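Local coordinates for thiamine-binding periplasmic protein (Escherichia coli, PDB 2QRY) that captures thiamine, thiamine phosphate and thiamine diphosphate in the periplasm with high affinity and serves as the solute-binding component of the ThiBPQ import transporter, at residues Y125-L137 / F207-S221. Numbering follows the deposited sequence.
With TPS (thiamin phosphate), chain E.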
loop_
_atom_site.group_PDB
_atom_site.type_symbol
_atom_site.label_atom_id
_atom_site.label_comp_id
_atom_site.label_asym_id
_atom_site.label_seq_id
_atom_site.Cartn_x
_atom_site.Cartn_y
_atom_site.Cartn_z
ATOM N N TYR A 125 1.725 -6.425 -4.942
ATOM C CA TYR A 125 2.048 -6.687 -3.545
ATOM C C TYR A 125 3.446 -6.194 -3.203
ATOM O O TYR A 125 4.253 -5.924 -4.088
ATOM C CB TYR A 125 1.915 -8.186 -3.233
ATOM C CG TYR A 125 2.985 -9.067 -3.852
ATOM C CD1 TYR A 125 4.142 -9.393 -3.143
ATOM C CD2 TYR A 125 2.838 -9.573 -5.145
ATOM C CE1 TYR A 125 5.127 -10.203 -3.702
ATOM C CE2 TYR A 125 3.821 -10.385 -5.717
ATOM C CZ TYR A 125 4.961 -10.697 -4.988
ATOM O OH TYR A 125 5.930 -11.509 -5.536
ATOM N N GLY A 126 3.718 -6.064 -1.912
ATOM C CA GLY A 126 5.019 -5.595 -1.487
ATOM C C GLY A 126 5.232 -5.792 -0.003
ATOM O O GLY A 126 4.426 -6.433 0.677
ATOM N N TYR A 127 6.323 -5.230 0.503
ATOM C CA TYR A 127 6.651 -5.353 1.908
ATOM C C TYR A 127 7.036 -4.000 2.481
ATOM O O TYR A 127 7.916 -3.319 1.955
ATOM C CB TYR A 127 7.801 -6.339 2.074
ATOM C CG TYR A 127 7.508 -7.685 1.451
ATOM C CD1 TYR A 127 6.777 -8.651 2.145
ATOM C CD2 TYR A 127 7.933 -7.982 0.154
ATOM C CE1 TYR A 127 6.474 -9.886 1.562
ATOM C CE2 TYR A 127 7.633 -9.208 -0.438
ATOM C CZ TYR A 127 6.904 -10.155 0.275
ATOM O OH TYR A 127 6.608 -11.370 -0.298
ATOM N N PHE A 128 6.362 -3.609 3.558
ATOM C CA PHE A 128 6.655 -2.342 4.200
ATOM C C PHE A 128 8.049 -2.410 4.808
ATOM O O PHE A 128 8.453 -3.433 5.365
ATOM C CB PHE A 128 5.634 -2.038 5.300
ATOM C CG PHE A 128 4.215 -2.013 4.818
ATOM C CD1 PHE A 128 3.808 -1.093 3.853
ATOM C CD2 PHE A 128 3.285 -2.913 5.326
ATOM C CE1 PHE A 128 2.497 -1.073 3.403
ATOM C CE2 PHE A 128 1.967 -2.900 4.883
ATOM C CZ PHE A 128 1.571 -1.980 3.920
ATOM N N ALA A 129 8.778 -1.309 4.696
ATOM C CA ALA A 129 10.120 -1.241 5.236
ATOM C C ALA A 129 10.550 0.213 5.382
ATOM O O ALA A 129 10.019 1.098 4.710
ATOM C CB ALA A 129 11.080 -1.977 4.313
ATOM N N PHE A 130 11.509 0.456 6.268
ATOM C CA PHE A 130 12.013 1.799 6.452
ATOM C C PHE A 130 13.132 2.061 5.464
ATOM O O PHE A 130 14.091 1.295 5.376
ATOM C CB PHE A 130 12.518 2.004 7.878
ATOM C CG PHE A 130 11.423 2.162 8.887
ATOM C CD1 PHE A 130 10.892 1.058 9.539
ATOM C CD2 PHE A 130 10.924 3.419 9.187
ATOM C CE1 PHE A 130 9.874 1.208 10.482
ATOM C CE2 PHE A 130 9.904 3.576 10.131
ATOM C CZ PHE A 130 9.382 2.464 10.775
ATOM N N VAL A 131 12.989 3.138 4.701
ATOM C CA VAL A 131 13.994 3.520 3.715
ATOM C C VAL A 131 14.895 4.613 4.271
ATOM O O VAL A 131 14.441 5.478 5.026
ATOM C CB VAL A 131 13.334 4.039 2.428
ATOM C CG1 VAL A 131 14.378 4.689 1.531
ATOM C CG2 VAL A 131 12.652 2.891 1.700
ATOM N N TYR A 132 16.174 4.559 3.906
ATOM C CA TYR A 132 17.155 5.553 4.345
ATOM C C TYR A 132 18.168 5.835 3.236
ATOM O O TYR A 132 18.179 5.164 2.200
ATOM C CB TYR A 132 17.904 5.078 5.596
ATOM C CG TYR A 132 18.739 3.835 5.381
ATOM C CD1 TYR A 132 18.153 2.570 5.378
ATOM C CD2 TYR A 132 20.112 3.928 5.136
ATOM C CE1 TYR A 132 18.918 1.417 5.134
ATOM C CE2 TYR A 132 20.887 2.785 4.887
ATOM C CZ TYR A 132 20.282 1.540 4.890
ATOM O OH TYR A 132 21.033 0.423 4.652
ATOM N N ASP A 133 19.024 6.824 3.474
ATOM C CA ASP A 133 20.056 7.218 2.520
ATOM C C ASP A 133 21.395 6.686 3.034
ATOM O O ASP A 133 21.918 7.185 4.032
ATOM C CB ASP A 133 20.117 8.746 2.431
ATOM C CG ASP A 133 21.012 9.238 1.302
ATOM O OD1 ASP A 133 22.044 8.588 1.014
ATOM O OD2 ASP A 133 20.680 10.291 0.713
ATOM N N LYS A 134 21.950 5.684 2.359
ATOM C CA LYS A 134 23.221 5.108 2.787
ATOM C C LYS A 134 24.349 6.128 2.838
ATOM O O LYS A 134 25.339 5.922 3.538
ATOM C CB LYS A 134 23.620 3.946 1.875
ATOM C CG LYS A 134 22.730 2.726 2.010
ATOM C CD LYS A 134 23.117 1.654 1.007
ATOM C CE LYS A 134 22.887 2.127 -0.419
ATOM N NZ LYS A 134 23.244 1.081 -1.416
ATOM N N ASN A 135 24.211 7.221 2.095
ATOM C CA ASN A 135 25.238 8.258 2.102
ATOM C C ASN A 135 25.102 9.113 3.351
ATOM O O ASN A 135 26.048 9.795 3.741
ATOM C CB ASN A 135 25.128 9.178 0.877
ATOM C CG ASN A 135 25.468 8.476 -0.422
ATOM O OD1 ASN A 135 26.312 7.579 -0.457
ATOM N ND2 ASN A 135 24.822 8.896 -1.507
ATOM N N LYS A 136 23.928 9.080 3.972
ATOM C CA LYS A 136 23.675 9.887 5.164
ATOM C C LYS A 136 23.540 9.075 6.449
ATOM O O LYS A 136 23.755 9.595 7.539
ATOM C CB LYS A 136 22.406 10.722 4.969
ATOM C CG LYS A 136 22.481 11.783 3.876
ATOM C CD LYS A 136 21.118 12.452 3.724
ATOM C CE LYS A 136 21.198 13.831 3.079
ATOM N NZ LYS A 136 21.619 13.803 1.654
ATOM N N LEU A 137 23.173 7.808 6.325
ATOM C CA LEU A 137 23.017 6.949 7.490
ATOM C C LEU A 137 23.957 5.758 7.332
ATOM O O LEU A 137 23.711 4.844 6.541
ATOM C CB LEU A 137 21.571 6.469 7.607
ATOM C CG LEU A 137 21.118 5.965 8.975
ATOM C CD1 LEU A 137 19.750 5.311 8.833
ATOM C CD2 LEU A 137 22.123 4.969 9.528
ATOM N N PHE A 207 11.145 12.999 3.517
ATOM C CA PHE A 207 12.353 12.203 3.662
ATOM C C PHE A 207 13.378 12.653 2.623
ATOM O O PHE A 207 14.513 12.992 2.965
ATOM C CB PHE A 207 12.055 10.714 3.473
ATOM C CG PHE A 207 13.283 9.875 3.214
ATOM C CD1 PHE A 207 14.229 9.666 4.213
ATOM C CD2 PHE A 207 13.495 9.301 1.957
ATOM C CE1 PHE A 207 15.381 8.893 3.966
ATOM C CE2 PHE A 207 14.633 8.528 1.695
ATOM C CZ PHE A 207 15.582 8.325 2.707
ATOM N N LEU A 208 12.969 12.666 1.356
ATOM C CA LEU A 208 13.867 13.061 0.278
ATOM C C LEU A 208 14.398 14.477 0.465
ATOM O O LEU A 208 15.482 14.801 -0.016
ATOM C CB LEU A 208 13.167 12.946 -1.072
ATOM C CG LEU A 208 12.766 11.527 -1.462
ATOM C CD1 LEU A 208 11.950 11.567 -2.734
ATOM C CD2 LEU A 208 14.010 10.676 -1.644
ATOM N N LYS A 209 13.637 15.320 1.156
ATOM C CA LYS A 209 14.075 16.686 1.406
ATOM C C LYS A 209 15.053 16.745 2.587
ATOM O O LYS A 209 15.615 17.798 2.886
ATOM C CB LYS A 209 12.863 17.600 1.644
ATOM C CG LYS A 209 12.218 18.076 0.340
ATOM C CD LYS A 209 10.908 18.838 0.541
ATOM C CE LYS A 209 9.759 17.893 0.907
ATOM N NZ LYS A 209 8.408 18.543 0.878
ATOM N N GLY A 210 15.254 15.604 3.247
ATOM C CA GLY A 210 16.183 15.537 4.364
ATOM C C GLY A 210 15.608 15.720 5.760
ATOM O O GLY A 210 16.359 15.777 6.733
ATOM N N GLU A 211 14.287 15.798 5.879
ATOM C CA GLU A 211 13.668 15.999 7.183
ATOM C C GLU A 211 13.734 14.807 8.134
ATOM O O GLU A 211 13.370 14.927 9.306
ATOM C CB GLU A 211 12.226 16.470 7.011
ATOM C CG GLU A 211 12.131 17.702 6.120
ATOM C CD GLU A 211 11.068 18.692 6.562
ATOM O OE1 GLU A 211 10.808 19.653 5.801
ATOM O OE2 GLU A 211 10.500 18.523 7.666
ATOM N N SER A 212 14.203 13.663 7.647
ATOM C CA SER A 212 14.333 12.494 8.512
ATOM C C SER A 212 15.380 11.515 7.982
ATOM O O SER A 212 15.714 11.525 6.799
ATOM C CB SER A 212 12.976 11.786 8.691
ATOM O OG SER A 212 12.582 11.077 7.533
ATOM N N ASP A 213 15.904 10.682 8.875
ATOM C CA ASP A 213 16.907 9.690 8.513
ATOM C C ASP A 213 16.228 8.469 7.912
ATOM O O ASP A 213 16.813 7.764 7.090
ATOM C CB ASP A 213 17.707 9.272 9.748
ATOM C CG ASP A 213 18.478 10.428 10.365
ATOM O OD1 ASP A 213 19.309 11.029 9.658
ATOM O OD2 ASP A 213 18.260 10.730 11.559
ATOM N N LEU A 214 14.985 8.231 8.326
ATOM C CA LEU A 214 14.213 7.095 7.840
ATOM C C LEU A 214 12.738 7.442 7.650
ATOM O O LEU A 214 12.214 8.340 8.316
ATOM C CB LEU A 214 14.318 5.937 8.836
ATOM C CG LEU A 214 15.707 5.405 9.192
ATOM C CD1 LEU A 214 15.851 5.299 10.702
ATOM C CD2 LEU A 214 15.912 4.055 8.535
ATOM N N VAL A 215 12.087 6.727 6.729
ATOM C CA VAL A 215 10.652 6.872 6.453
ATOM C C VAL A 215 10.056 5.509 6.177
ATOM O O VAL A 215 10.675 4.685 5.493
ATOM C CB VAL A 215 10.318 7.693 5.188
ATOM C CG1 VAL A 215 10.147 9.146 5.541
ATOM C CG2 VAL A 215 11.380 7.470 4.115
ATOM N N LEU A 216 8.854 5.268 6.688
ATOM C CA LEU A 216 8.210 3.996 6.415
ATOM C C LEU A 216 7.787 3.992 4.948
ATOM O O LEU A 216 7.065 4.880 4.505
ATOM C CB LEU A 216 6.976 3.790 7.279
ATOM C CG LEU A 216 6.483 2.381 6.963
ATOM C CD1 LEU A 216 6.483 1.571 8.229
ATOM C CD2 LEU A 216 5.123 2.415 6.290
ATOM N N SER A 217 8.258 3.002 4.201
ATOM C CA SER A 217 7.922 2.884 2.785
ATOM C C SER A 217 7.899 1.407 2.369
ATOM O O SER A 217 7.337 0.577 3.087
ATOM C CB SER A 217 8.925 3.673 1.933
ATOM O OG SER A 217 8.419 3.898 0.626
ATOM N N TYR A 218 8.512 1.073 1.234
ATOM C CA TYR A 218 8.514 -0.311 0.754
ATOM C C TYR A 218 9.877 -0.883 0.358
ATOM O O TYR A 218 10.776 -0.142 -0.046
ATOM C CB TYR A 218 7.584 -0.444 -0.448
ATOM C CG TYR A 218 6.124 -0.226 -0.134
ATOM C CD1 TYR A 218 5.606 1.060 0.005
ATOM C CD2 TYR A 218 5.252 -1.310 -0.008
ATOM C CE1 TYR A 218 4.255 1.263 0.249
ATOM C CE2 TYR A 218 3.894 -1.117 0.246
ATOM C CZ TYR A 218 3.405 0.173 0.369
ATOM O OH TYR A 218 2.072 0.380 0.606
ATOM N N THR A 219 10.016 -2.206 0.443
ATOM C CA THR A 219 11.279 -2.854 0.085
ATOM C C THR A 219 11.638 -2.568 -1.364
ATOM O O THR A 219 12.778 -2.748 -1.767
ATOM C CB THR A 219 11.231 -4.400 0.242
ATOM O OG1 THR A 219 10.158 -4.938 -0.546
ATOM C CG2 THR A 219 11.050 -4.787 1.698
ATOM N N THR A 220 10.652 -2.119 -2.134
ATOM C CA THR A 220 10.833 -1.827 -3.550
ATOM C C THR A 220 11.083 -0.349 -3.860
ATOM O O THR A 220 11.363 0.015 -5.006
ATOM C CB THR A 220 9.596 -2.293 -4.361
ATOM O OG1 THR A 220 8.397 -1.868 -3.693
ATOM C CG2 THR A 220 9.586 -3.824 -4.510
ATOM N N SER A 221 10.992 0.505 -2.848
ATOM C CA SER A 221 11.200 1.928 -3.077
ATOM C C SER A 221 12.566 2.255 -3.683
ATOM O O SER A 221 12.680 3.161 -4.509
ATOM C CB SER A 221 11.006 2.714 -1.775
ATOM O OG SER A 221 9.660 2.640 -1.345
HETATM C CM2 TPS E . 9.353 5.352 -4.618
HETATM N N3 TPS E . 3.476 2.998 -2.851
HETATM C C2 TPS E . 3.742 4.201 -2.382
HETATM S S1 TPS E . 2.371 4.591 -1.414
HETATM C C5 TPS E . 1.464 3.093 -1.669
HETATM C C4 TPS E . 2.305 2.392 -2.506
HETATM C CM4 TPS E . 1.925 1.002 -3.003
HETATM C C6 TPS E . 0.131 2.804 -1.051
HETATM C C7 TPS E . -0.157 4.132 -0.351
HETATM O O7 TPS E . -1.370 4.152 0.391
HETATM N N1A TPS E . 8.049 3.586 -3.508
HETATM C C2A TPS E . 8.077 4.570 -4.411
HETATM N N3A TPS E . 6.997 4.874 -5.127
HETATM C C4A TPS E . 5.836 4.201 -4.971
HETATM N N4A TPS E . 4.729 4.542 -5.726
HETATM C C5A TPS E . 5.768 3.141 -4.012
HETATM C C6A TPS E . 6.939 2.866 -3.286
HETATM C C7A TPS E . 4.485 2.314 -3.754
HETATM P P1 TPS E . -1.487 5.630 1.034
HETATM O O1 TPS E . -0.203 5.939 1.855
HETATM O O2 TPS E . -2.792 5.773 1.917
HETATM O O3 TPS E . -1.575 6.653 -0.119
HETATM O O HOH W 1 7.845 -4.043 -1.427
HETATM O O HOH W 2 18.901 8.662 5.545
#
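The side chains of Phe128 and Tyr218 run alongside each other, their ring planes 50° apart. CD1 of Phe128 sits over one face of the Tyr218 ring, while Phe128 CE1 comes to 3.2 Å from Tyr218 OH. On the ligand side, Tyr218 CE1 is 3.6 Å from C4 of the thiazolium of thiamin phosphate, and the hydroxyl is hydrogen-bonded to Gln246. Were Tyr218 cut back to an alanine, a gap would probably open between the thiazolium and the Phe128 ring, which it separates, and Gln246 would lose its phenol partner. Three residues on, Ser221 OG donates to the pyrimidine N1A at 2.9 Å and accepts from Ser217 OG, which in turn is met by Trp200 NE1.

Behind these groups, strands 125-133 and 214-218 pair antiparallel, within the mixed sheet of a type II periplasmic-binding-protein fold, whose ligand lies in the cleft between two lobes. Ala129 and Ser217 exchange backbone bonds in both directions, as do Val131 and Val215. At the strand end a type I turn from Tyr218 to Ser221 brings Ser221 back to the ligand; Thr219 N bonds to Tyr127 O at 2.8 Å, and a water links Tyr127 N to the hydroxyls of Thr219 and Thr220.

Farther along, Leu216 CD1 rests over one face of Phe130, 4.3 Å from the ring centroid. With Val131 CG1 anti to the backbone N (chi1 169°), that methyl meets Phe207 CE2 at 3.9 Å, whereas CG2 packs against both Ser217 CB and Ser221 CB. Where the strands part, a second water joins Asp133 N to Asp213 O.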